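Local atomic coordinates of PLP-Dependent L-Arginine Hydroxylase MppP (Streptomyces wadayamensis, PDB entry 6C92), a protein that uses pyridoxal 5'-phosphate to hydroxylate L-arginine, on a scaffold of the class I aminotransferase family. Residues A[98-103]-A[240-245]; A[110-115]-A[338-343]; A[159-164]-A[309-314]. All coordinates share one frame; numbering follows the deposited sequence.

Interactions 2 and 3 lie in the buried interior and meet each other: N159 of 159-164 reaches P113 O with its ND2 and T114 OG1 with its OD1, each at 2.8 Å. Both also touch the arginine aldimine EQJ, through F115 and N160. Each sets a loop of the mixed central sheet against the part of the chain carrying the smaller antiparallel sheet. Interaction 1 sits further out, its centre about 23 Å from that of interaction 2, although helix 90-102 is followed in the chain by strand 107-112. Its chemistry is mainly apolar and its rim exposed, whereas 110-115/338-343 combines hydrogen bonds with aromatic packing and 159-164/309-314 uses an arginine and a shared water.

Interaction 1 of 3, residues A[98-103]-A[240-245]; sequences ARSLSA and GLPVEK
S100 is the hub of the contact, packed against L241, P242 and V243 at once. Its OG lies 3.3 Å from V243 CA and 3.5 Å from V243 CG1, close packing rather than bonding, since the hydroxyl is hydrogen-bonded to I96 O one turn back in its own helix. The torsion that sets OG beside the backbone N (chi1 -66°) allows that backward reach while keeping the oxygen against the valine. The proline ring packs beside it: P242 CD is 3.4 Å from S100 O and 3.8 Å from S100 CB. Here the last turn of helix 90-102, beside the mixed central sheet of the aminotransferase fold, meets the start of helix 243-250; P242 occupies the N-cap position and centres an inverse gamma turn that swings the chain into the helix. Beyond the serine, L241 forks: CD2 rests 3.9 Å from S100 O, while CD1 meets L101 CD1 at 3.6 Å, the two leucines crossing obliquely. V243 continues inward onto F235 of strand 231-235. The outer side is looser: P242 is exposed to solvent there, although its CG and CD help cover S100. At the flank near the second subunit, R99 forms a salt bridge with E95 of the neighbouring subunit, and K245 forms one with D249 of its own chain.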
loop_
_atom_site.group_PDB
_atom_site.type_symbol
_atom_site.label_atom_id
_atom_site.label_comp_id
_atom_site.label_asym_id
_atom_site.label_seq_id
_atom_site.Cartn_x
_atom_site.Cartn_y
_atom_site.Cartn_z
ATOM N N ALA A 98 -12.867 0.718 -4.825
ATOM C CA ALA A 98 -13.717 -0.438 -5.092
ATOM C C ALA A 98 -14.481 -0.847 -3.837
ATOM O O ALA A 98 -15.695 -1.081 -3.878
ATOM C CB ALA A 98 -12.878 -1.603 -5.597
ATOM N N ARG A 99 -13.780 -0.944 -2.714
ATOM C CA ARG A 99 -14.450 -1.321 -1.479
ATOM C C ARG A 99 -15.485 -0.291 -1.092
ATOM O O ARG A 99 -16.548 -0.638 -0.560
ATOM C CB ARG A 99 -13.441 -1.488 -0.353
ATOM C CG ARG A 99 -12.918 -2.889 -0.328
ATOM C CD ARG A 99 -13.319 -3.617 0.953
ATOM N NE ARG A 99 -12.246 -3.371 1.886
ATOM C CZ ARG A 99 -12.340 -2.721 3.026
ATOM N NH1 ARG A 99 -13.501 -2.264 3.487
ATOM N NH2 ARG A 99 -11.229 -2.583 3.728
ATOM N N SER A 100 -15.173 0.983 -1.319
ATOM C CA SER A 100 -16.086 2.041 -0.922
ATOM C C SER A 100 -17.329 2.041 -1.793
ATOM O O SER A 100 -18.413 2.379 -1.312
ATOM C CB SER A 100 -15.413 3.405 -1.021
ATOM O OG SER A 100 -14.342 3.561 -0.101
ATOM N N LEU A 101 -17.185 1.680 -3.068
ATOM C CA LEU A 101 -18.339 1.543 -3.960
ATOM C C LEU A 101 -19.250 0.388 -3.567
ATOM O O LEU A 101 -20.470 0.450 -3.770
ATOM C CB LEU A 101 -17.860 1.294 -5.383
ATOM C CG LEU A 101 -17.890 2.236 -6.565
ATOM C CD1 LEU A 101 -18.372 3.616 -6.308
ATOM C CD2 LEU A 101 -16.541 2.184 -7.232
ATOM N N SER A 102 -18.678 -0.700 -3.055
ATOM C CA SER A 102 -19.413 -1.958 -3.041
ATOM C C SER A 102 -20.664 -1.956 -2.164
ATOM O O SER A 102 -21.575 -2.736 -2.456
ATOM C CB SER A 102 -18.486 -3.099 -2.614
ATOM O OG SER A 102 -18.171 -2.975 -1.270
ATOM N N ALA A 103 -20.791 -1.098 -1.142
ATOM C CA ALA A 103 -22.028 -1.153 -0.341
ATOM C C ALA A 103 -23.231 -0.613 -1.104
ATOM O O ALA A 103 -24.355 -1.119 -0.948
ATOM C CB ALA A 103 -21.892 -0.364 0.961
ATOM N N GLY A 240 -20.135 10.853 -0.942
ATOM C CA GLY A 240 -21.129 9.953 -0.388
ATOM C C GLY A 240 -20.697 8.515 -0.259
ATOM O O GLY A 240 -21.541 7.637 -0.104
ATOM N N LEU A 241 -19.397 8.239 -0.344
ATOM C CA LEU A 241 -18.788 6.927 -0.239
ATOM C C LEU A 241 -17.793 6.952 0.902
ATOM O O LEU A 241 -17.215 8.002 1.185
ATOM C CB LEU A 241 -18.031 6.528 -1.508
ATOM C CG LEU A 241 -18.781 6.591 -2.841
ATOM C CD1 LEU A 241 -17.838 6.260 -3.989
ATOM C CD2 LEU A 241 -19.905 5.616 -2.800
ATOM N N PRO A 242 -17.551 5.814 1.551
ATOM C CA PRO A 242 -16.641 5.782 2.711
ATOM C C PRO A 242 -15.155 5.771 2.344
ATOM O O PRO A 242 -14.358 5.046 2.959
ATOM C CB PRO A 242 -17.059 4.482 3.416
ATOM C CG PRO A 242 -17.459 3.575 2.307
ATOM C CD PRO A 242 -18.174 4.499 1.310
ATOM N N VAL A 243 -14.744 6.617 1.405
ATOM C CA VAL A 243 -13.347 6.577 0.953
ATOM C C VAL A 243 -12.403 7.008 2.081
ATOM O O VAL A 243 -11.339 6.410 2.266
ATOM C CB VAL A 243 -13.107 7.417 -0.313
ATOM C CG1 VAL A 243 -13.739 6.742 -1.548
ATOM C CG2 VAL A 243 -13.592 8.817 -0.160
ATOM N N GLU A 244 -12.771 8.048 2.852
ATOM C CA GLU A 244 -11.914 8.499 3.953
ATOM C C GLU A 244 -11.807 7.453 5.051
ATOM O O GLU A 244 -10.715 7.205 5.590
ATOM C CB GLU A 244 -12.449 9.820 4.545
ATOM C CG GLU A 244 -12.263 10.970 3.644
ATOM C CD GLU A 244 -12.844 12.268 4.193
ATOM O OE1 GLU A 244 -14.070 12.460 4.102
ATOM O OE2 GLU A 244 -12.064 13.093 4.687
ATOM N N LYS A 245 -12.930 6.831 5.400
ATOM C CA LYS A 245 -12.927 5.803 6.441
ATOM C C LYS A 245 -12.088 4.596 6.031
ATOM O O LYS A 245 -11.241 4.117 6.798
ATOM C CB LYS A 245 -14.363 5.380 6.759
ATOM C CG LYS A 245 -14.504 4.230 7.789
ATOM C CD LYS A 245 -13.991 4.564 9.192
ATOM C CE LYS A 245 -14.393 3.465 10.220
ATOM N NZ LYS A 245 -13.389 2.363 10.436
#

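Interaction 2 of 3, residues A[110-115]-A[338-343]; sequences LVHPTF and QFHWAE. With EQJ ((E)-N~2~-({3-hydroxy-2-methyl-5-[(phosphonooxy)methyl]pyridin-4-yl}methylidene)-L-arginine), chain E.
W341 NE1 donates a nearly straight hydrogen bond to V111 O (3.1 Å, 160°), with the acceptor in the plane of the indole, and T114 N donates to F339 O, also at 3.1 Å. They join the end of strand 107-112 in the central sheet, and the residues after it, to F339 and the type I beta turn H340-E343. CG of W341 takes the crowded position between backbone N and carbonyl carbon (chi1 53°), which folds the indole back over the strand. H112 brings CD2 over one face of it, an edge-to-face pair with the five-membered ring whose planes stand at 85°. On the opposite face lies L110 CD2, 3.7 Å from W341 CE2. The histidine ring is covered by A342 CB, a CH-pi contact 3.9 Å from the ring centroid, and H340 turns its edge toward H112, completing an aromatic cluster; H112 ND1 is hydrogen-bonded to E133. P113, after a cis peptide bond, sets CB squarely over the H340 ring, 3.6 Å from its centroid. On the cofactor side, F339 CE1 touches the edge of F115, and F115 CZ ends 3.3 Å from C17 of the EQJ arginine chain.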
loop_
_atom_site.group_PDB
_atom_site.type_symbol
_atom_site.label_atom_id
_atom_site.label_comp_id
_atom_site.label_asym_id
_atom_site.label_seq_id
_atom_site.Cartn_x
_atom_site.Cartn_y
_atom_site.Cartn_z
ATOM N N LEU A 110 -17.321 0.694 -17.204
ATOM C CA LEU A 110 -15.866 0.783 -17.224
ATOM C C LEU A 110 -15.375 0.823 -18.665
ATOM O O LEU A 110 -15.817 0.025 -19.494
ATOM C CB LEU A 110 -15.252 -0.405 -16.479
ATOM C CG LEU A 110 -13.731 -0.527 -16.499
ATOM C CD1 LEU A 110 -13.062 0.670 -15.908
ATOM C CD2 LEU A 110 -13.314 -1.749 -15.729
ATOM N N VAL A 111 -14.445 1.735 -18.953
ATOM C CA VAL A 111 -13.885 1.803 -20.294
ATOM C C VAL A 111 -13.205 0.494 -20.657
ATOM O O VAL A 111 -12.541 -0.156 -19.836
ATOM C CB VAL A 111 -12.929 2.995 -20.437
ATOM C CG1 VAL A 111 -11.674 2.812 -19.614
ATOM C CG2 VAL A 111 -12.585 3.206 -21.937
ATOM N N HIS A 112 -13.370 0.110 -21.919
ATOM C CA HIS A 112 -12.907 -1.158 -22.417
ATOM C C HIS A 112 -12.201 -0.936 -23.754
ATOM O O HIS A 112 -12.781 -0.316 -24.642
ATOM C CB HIS A 112 -14.107 -2.101 -22.586
ATOM C CG HIS A 112 -13.742 -3.497 -22.990
ATOM N ND1 HIS A 112 -13.994 -3.999 -24.253
ATOM C CD2 HIS A 112 -13.187 -4.515 -22.287
ATOM C CE1 HIS A 112 -13.583 -5.255 -24.315
ATOM N NE2 HIS A 112 -13.099 -5.597 -23.134
ATOM N N PRO A 113 -10.943 -1.376 -23.889
ATOM C CA PRO A 113 -10.089 -2.043 -22.898
ATOM C C PRO A 113 -9.544 -1.079 -21.849
ATOM O O PRO A 113 -9.671 0.131 -22.010
ATOM C CB PRO A 113 -8.942 -2.594 -23.758
ATOM C CG PRO A 113 -8.760 -1.549 -24.790
ATOM C CD PRO A 113 -10.178 -1.059 -25.113
ATOM N N THR A 114 -8.957 -1.617 -20.785
ATOM C CA THR A 114 -8.164 -0.813 -19.864
ATOM C C THR A 114 -7.293 -1.766 -19.061
ATOM O O THR A 114 -7.374 -2.988 -19.224
ATOM C CB THR A 114 -9.061 0.067 -18.977
ATOM O OG1 THR A 114 -8.289 1.140 -18.418
ATOM C CG2 THR A 114 -9.698 -0.713 -17.861
ATOM N N PHE A 115 -6.451 -1.212 -18.185
ATOM C CA PHE A 115 -5.585 -2.105 -17.426
ATOM C C PHE A 115 -6.421 -3.047 -16.558
ATOM O O PHE A 115 -7.380 -2.634 -15.896
ATOM C CB PHE A 115 -4.578 -1.348 -16.555
ATOM C CG PHE A 115 -3.627 -2.299 -15.851
ATOM C CD1 PHE A 115 -2.781 -3.118 -16.600
ATOM C CD2 PHE A 115 -3.647 -2.453 -14.473
ATOM C CE1 PHE A 115 -1.941 -4.035 -15.986
ATOM C CE2 PHE A 115 -2.804 -3.369 -13.852
ATOM C CZ PHE A 115 -1.953 -4.161 -14.612
ATOM N N GLN A 338 -5.845 -9.672 -21.996
ATOM C CA GLN A 338 -6.443 -9.413 -20.698
ATOM C C GLN A 338 -6.772 -7.938 -20.466
ATOM O O GLN A 338 -7.525 -7.634 -19.534
ATOM C CB GLN A 338 -5.525 -9.984 -19.613
ATOM C CG GLN A 338 -5.815 -11.498 -19.374
ATOM C CD GLN A 338 -4.704 -12.247 -18.642
ATOM O OE1 GLN A 338 -3.522 -12.022 -18.892
ATOM N NE2 GLN A 338 -5.088 -13.150 -17.739
ATOM N N PHE A 339 -6.269 -7.020 -21.301
ATOM C CA PHE A 339 -6.762 -5.644 -21.265
ATOM C C PHE A 339 -8.211 -5.564 -21.726
ATOM O O PHE A 339 -8.945 -4.649 -21.330
ATOM C CB PHE A 339 -5.911 -4.736 -22.159
ATOM C CG PHE A 339 -4.494 -4.605 -21.725
ATOM C CD1 PHE A 339 -4.121 -3.657 -20.785
ATOM C CD2 PHE A 339 -3.526 -5.425 -22.263
ATOM C CE1 PHE A 339 -2.820 -3.531 -20.400
ATOM C CE2 PHE A 339 -2.196 -5.303 -21.871
ATOM C CZ PHE A 339 -1.843 -4.362 -20.941
ATOM N N HIS A 340 -8.629 -6.495 -22.575
ATOM C CA HIS A 340 -10.009 -6.541 -23.042
ATOM C C HIS A 340 -10.784 -7.431 -22.083
ATOM O O HIS A 340 -11.166 -8.572 -22.374
ATOM C CB HIS A 340 -10.057 -7.018 -24.488
ATOM C CG HIS A 340 -9.285 -6.132 -25.415
ATOM N ND1 HIS A 340 -9.881 -5.133 -26.159
ATOM C CD2 HIS A 340 -7.953 -6.042 -25.662
ATOM C CE1 HIS A 340 -8.955 -4.499 -26.859
ATOM N NE2 HIS A 340 -7.777 -5.022 -26.567
ATOM N N TRP A 341 -11.005 -6.843 -20.903
ATOM C CA TRP A 341 -11.442 -7.567 -19.724
ATOM C C TRP A 341 -12.856 -8.092 -19.867
ATOM O O TRP A 341 -13.274 -8.923 -19.058
ATOM C CB TRP A 341 -11.333 -6.656 -18.501
ATOM C CG TRP A 341 -12.027 -5.331 -18.675
ATOM C CD1 TRP A 341 -11.439 -4.155 -19.020
ATOM C CD2 TRP A 341 -13.432 -5.049 -18.531
ATOM N NE1 TRP A 341 -12.382 -3.156 -19.109
ATOM C CE2 TRP A 341 -13.614 -3.682 -18.813
ATOM C CE3 TRP A 341 -14.557 -5.819 -18.196
ATOM C CZ2 TRP A 341 -14.860 -3.077 -18.774
ATOM C CZ3 TRP A 341 -15.790 -5.203 -18.150
ATOM C CH2 TRP A 341 -15.932 -3.850 -18.432
ATOM N N ALA A 342 -13.604 -7.601 -20.855
ATOM C CA ALA A 342 -14.960 -8.064 -21.111
ATOM C C ALA A 342 -15.021 -9.043 -22.266
ATOM O O ALA A 342 -15.983 -9.810 -22.358
ATOM C CB ALA A 342 -15.887 -6.880 -21.427
ATOM N N GLU A 343 -14.027 -9.014 -23.147
ATOM C CA GLU A 343 -14.038 -9.815 -24.372
ATOM C C GLU A 343 -12.597 -10.048 -24.791
ATOM O O GLU A 343 -12.083 -9.407 -25.717
ATOM C CB GLU A 343 -14.820 -9.118 -25.486
ATOM C CG GLU A 343 -15.153 -10.048 -26.657
ATOM C CD GLU A 343 -16.296 -10.979 -26.325
ATOM O OE1 GLU A 343 -17.465 -10.542 -26.389
ATOM O OE2 GLU A 343 -16.022 -12.141 -25.968
HETATM C C01 EQJ E . -4.142 2.920 -15.532
HETATM C C02 EQJ E . -3.427 2.307 -14.331
HETATM C C04 EQJ E . -3.321 2.131 -11.997
HETATM C C05 EQJ E . -2.246 1.264 -12.096
HETATM C C06 EQJ E . -1.601 0.671 -10.797
HETATM C C12 EQJ E . -1.746 0.874 -13.373
HETATM C C13 EQJ E . -0.534 -0.065 -13.460
HETATM C C15 EQJ E . 1.381 -0.956 -14.797
HETATM C C16 EQJ E . 1.741 -1.911 -13.618
HETATM C C17 EQJ E . 0.751 -3.020 -13.192
HETATM C C18 EQJ E . 1.294 -3.668 -11.893
HETATM C C20 EQJ E . -0.604 -4.333 -10.273
HETATM C C23 EQJ E . 1.333 -1.662 -16.155
HETATM C C26 EQJ E . -2.347 1.432 -14.503
HETATM N N03 EQJ E . -3.877 2.626 -13.123
HETATM N N14 EQJ E . 0.157 -0.160 -14.579
HETATM N N19 EQJ E . 0.353 -4.661 -11.352
HETATM N N21 EQJ E . -0.586 -2.994 -9.793
HETATM N N22 EQJ E . -1.451 -5.221 -9.785
HETATM O O07 EQJ E . -0.255 1.089 -10.726
HETATM O O09 EQJ E . 1.160 -0.890 -9.893
HETATM O O10 EQJ E . 1.736 1.469 -9.193
HETATM O O11 EQJ E . -0.283 0.291 -8.332
HETATM O O24 EQJ E . 0.576 -1.239 -17.036
HETATM O O25 EQJ E . 2.063 -2.645 -16.421
HETATM O O27 EQJ E . -1.898 1.112 -15.762
HETATM P P08 EQJ E . 0.650 0.442 -9.501
#

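Interaction 3 of 3, residues A[159-164]-A[309-314]; sequences NNPTGR and VERVAF. With EQJ ((E)-N~2~-({3-hydroxy-2-methyl-5-[(phosphonooxy)methyl]pyridin-4-yl}methylidene)-L-arginine), chain E.
R311 spreads its guanidinium beneath the methyl group of T162, CG2 standing over the centre of one face and 3.7 Å from R311 CZ. The chain bends at chi3 (-58°) and runs along P161, R311 CD lying 3.8 Å from P161 CG. D302 forms a salt bridge with R311 NE. With an alanine in place of R311, P161 and the T162 methyl would probably lose their packing surface, and D302 its cationic mate. A water sits within donating distance of both backbones, 3.0 Å from P161 O and 2.7 Å from V309 O. P161 follows a cis peptide bond in the NNPTG sequence, which matches the Asn-Pro motif of class I aminotransferases, whose asparagine contacts the cofactor's 3-oxygen. T162 OG1, hydrogen-bonded to E134, also accepts from R164 N in an ST turn. N160, CG anti to its N (chi1 170°), extends toward the cofactor, its OD1 against V309 CG2. N160 ND2 donates to EQJ O27, the pyridine 3-oxygen, at 2.6 Å, and to the arginine carboxylate oxygen O24 at 3.0 Å. OD1 is bonded to R352 NH1, so both ends of the amide are engaged, and its hold on 3-oxygen and carboxylate probably fixes how the aldimine is turned.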
loop_
_atom_site.group_PDB
_atom_site.type_symbol
_atom_site.label_atom_id
_atom_site.label_comp_id
_atom_site.label_asym_id
_atom_site.label_seq_id
_atom_site.Cartn_x
_atom_site.Cartn_y
_atom_site.Cartn_z
ATOM N N ASN A 159 -5.805 6.542 -21.494
ATOM C CA ASN A 159 -6.064 5.141 -21.233
ATOM C C ASN A 159 -4.789 4.318 -21.381
ATOM O O ASN A 159 -3.873 4.663 -22.130
ATOM C CB ASN A 159 -7.152 4.604 -22.170
ATOM C CG ASN A 159 -7.759 3.311 -21.663
ATOM O OD1 ASN A 159 -7.527 2.891 -20.521
ATOM N ND2 ASN A 159 -8.541 2.670 -22.500
ATOM N N ASN A 160 -4.738 3.233 -20.634
ATOM C CA ASN A 160 -3.724 2.200 -20.759
ATOM C C ASN A 160 -4.523 0.987 -21.196
ATOM O O ASN A 160 -5.339 0.507 -20.427
ATOM C CB ASN A 160 -3.004 1.984 -19.421
ATOM C CG ASN A 160 -2.097 0.749 -19.396
ATOM O OD1 ASN A 160 -1.829 0.120 -20.410
ATOM N ND2 ASN A 160 -1.627 0.397 -18.196
ATOM N N PRO A 161 -4.267 0.433 -22.390
ATOM C CA PRO A 161 -3.048 0.521 -23.208
ATOM C C PRO A 161 -3.082 1.446 -24.434
ATOM O O PRO A 161 -2.092 1.502 -25.142
ATOM C CB PRO A 161 -2.876 -0.932 -23.669
ATOM C CG PRO A 161 -4.283 -1.427 -23.860
ATOM C CD PRO A 161 -5.160 -0.647 -22.853
ATOM N N THR A 162 -4.166 2.188 -24.665
ATOM C CA THR A 162 -4.360 2.857 -25.954
ATOM C C THR A 162 -3.823 4.276 -26.007
ATOM O O THR A 162 -3.675 4.826 -27.108
ATOM C CB THR A 162 -5.853 2.922 -26.304
ATOM O OG1 THR A 162 -6.506 3.828 -25.393
ATOM C CG2 THR A 162 -6.492 1.554 -26.206
ATOM N N GLY A 163 -3.541 4.898 -24.870
ATOM C CA GLY A 163 -3.140 6.288 -24.859
ATOM C C GLY A 163 -4.249 7.280 -25.135
ATOM O O GLY A 163 -3.988 8.488 -25.151
ATOM N N ARG A 164 -5.476 6.822 -25.357
ATOM C CA ARG A 164 -6.545 7.732 -25.748
ATOM C C ARG A 164 -6.873 8.682 -24.594
ATOM O O ARG A 164 -7.012 8.246 -23.443
ATOM C CB ARG A 164 -7.785 6.924 -26.159
ATOM C CG ARG A 164 -8.938 7.753 -26.693
ATOM C CD ARG A 164 -8.779 8.110 -28.177
ATOM N NE ARG A 164 -10.053 8.533 -28.756
ATOM C CZ ARG A 164 -10.924 7.726 -29.360
ATOM N NH1 ARG A 164 -10.692 6.427 -29.495
ATOM N NH2 ARG A 164 -12.049 8.226 -29.834
ATOM N N VAL A 309 3.459 3.196 -22.946
ATOM C CA VAL A 309 3.300 1.838 -23.443
ATOM C C VAL A 309 2.785 1.933 -24.871
ATOM O O VAL A 309 2.143 2.918 -25.255
ATOM C CB VAL A 309 2.360 0.997 -22.556
ATOM C CG1 VAL A 309 2.937 0.890 -21.168
ATOM C CG2 VAL A 309 0.966 1.630 -22.491
ATOM N N GLU A 310 3.088 0.911 -25.662
ATOM C CA GLU A 310 2.812 0.924 -27.093
ATOM C C GLU A 310 2.189 -0.402 -27.513
ATOM O O GLU A 310 2.729 -1.474 -27.221
ATOM C CB GLU A 310 4.110 1.179 -27.877
ATOM C CG GLU A 310 3.995 1.121 -29.398
ATOM C CD GLU A 310 3.253 2.304 -30.012
ATOM O OE1 GLU A 310 2.693 3.149 -29.283
ATOM O OE2 GLU A 310 3.221 2.381 -31.255
ATOM N N ARG A 311 1.046 -0.324 -28.180
ATOM C CA ARG A 311 0.400 -1.496 -28.736
ATOM C C ARG A 311 0.922 -1.755 -30.137
ATOM O O ARG A 311 1.103 -0.819 -30.921
ATOM C CB ARG A 311 -1.113 -1.316 -28.784
ATOM C CG ARG A 311 -1.769 -1.316 -27.415
ATOM C CD ARG A 311 -3.280 -1.619 -27.515
ATOM N NE ARG A 311 -3.973 -0.666 -28.378
ATOM C CZ ARG A 311 -5.244 -0.783 -28.741
ATOM N NH1 ARG A 311 -5.977 -1.812 -28.312
ATOM N NH2 ARG A 311 -5.787 0.135 -29.524
ATOM N N VAL A 312 1.149 -3.031 -30.440
ATOM C CA VAL A 312 1.554 -3.476 -31.772
ATOM C C VAL A 312 0.584 -4.565 -32.193
ATOM O O VAL A 312 0.364 -5.526 -31.445
ATOM C CB VAL A 312 3.004 -3.991 -31.797
ATOM C CG1 VAL A 312 3.425 -4.345 -33.219
ATOM C CG2 VAL A 312 3.943 -2.928 -31.235
ATOM N N ALA A 313 -0.022 -4.392 -33.364
ATOM C CA ALA A 313 -1.003 -5.320 -33.909
ATOM C C ALA A 313 -0.390 -6.065 -35.082
ATOM O O ALA A 313 0.351 -5.486 -35.880
ATOM C CB ALA A 313 -2.261 -4.591 -34.379
ATOM N N PHE A 314 -0.685 -7.347 -35.180
ATOM C CA PHE A 314 -0.187 -8.117 -36.306
ATOM C C PHE A 314 -1.259 -9.099 -36.736
ATOM O O PHE A 314 -1.936 -9.703 -35.904
ATOM C CB PHE A 314 1.129 -8.846 -35.978
ATOM C CG PHE A 314 1.329 -9.091 -34.531
ATOM C CD1 PHE A 314 0.601 -10.067 -33.889
ATOM C CD2 PHE A 314 2.235 -8.336 -33.803
ATOM C CE1 PHE A 314 0.761 -10.291 -32.543
ATOM C CE2 PHE A 314 2.399 -8.554 -32.454
ATOM C CZ PHE A 314 1.662 -9.537 -31.824
HETATM C C01 EQJ E . -4.142 2.920 -15.532
HETATM C C02 EQJ E . -3.427 2.307 -14.331
HETATM C C04 EQJ E . -3.321 2.131 -11.997
HETATM C C05 EQJ E . -2.246 1.264 -12.096
HETATM C C06 EQJ E . -1.601 0.671 -10.797
HETATM C C12 EQJ E . -1.746 0.874 -13.373
HETATM C C13 EQJ E . -0.534 -0.065 -13.460
HETATM C C15 EQJ E . 1.381 -0.956 -14.797
HETATM C C16 EQJ E . 1.741 -1.911 -13.618
HETATM C C17 EQJ E . 0.751 -3.020 -13.192
HETATM C C18 EQJ E . 1.294 -3.668 -11.893
HETATM C C20 EQJ E . -0.604 -4.333 -10.273
HETATM C C23 EQJ E . 1.333 -1.662 -16.155
HETATM C C26 EQJ E . -2.347 1.432 -14.503
HETATM N N03 EQJ E . -3.877 2.626 -13.123
HETATM N N14 EQJ E . 0.157 -0.160 -14.579
HETATM N N19 EQJ E . 0.353 -4.661 -11.352
HETATM N N21 EQJ E . -0.586 -2.994 -9.793
HETATM N N22 EQJ E . -1.451 -5.221 -9.785
HETATM O O07 EQJ E . -0.255 1.089 -10.726
HETATM O O09 EQJ E . 1.160 -0.890 -9.893
HETATM O O10 EQJ E . 1.736 1.469 -9.193
HETATM O O11 EQJ E . -0.283 0.291 -8.332
HETATM O O24 EQJ E . 0.576 -1.239 -17.036
HETATM O O25 EQJ E . 2.063 -2.645 -16.421
HETATM O O27 EQJ E . -1.898 1.112 -15.762
HETATM P P08 EQJ E . 0.650 0.442 -9.501
HETATM O O HOH W 1 -0.297 3.720 -25.962
#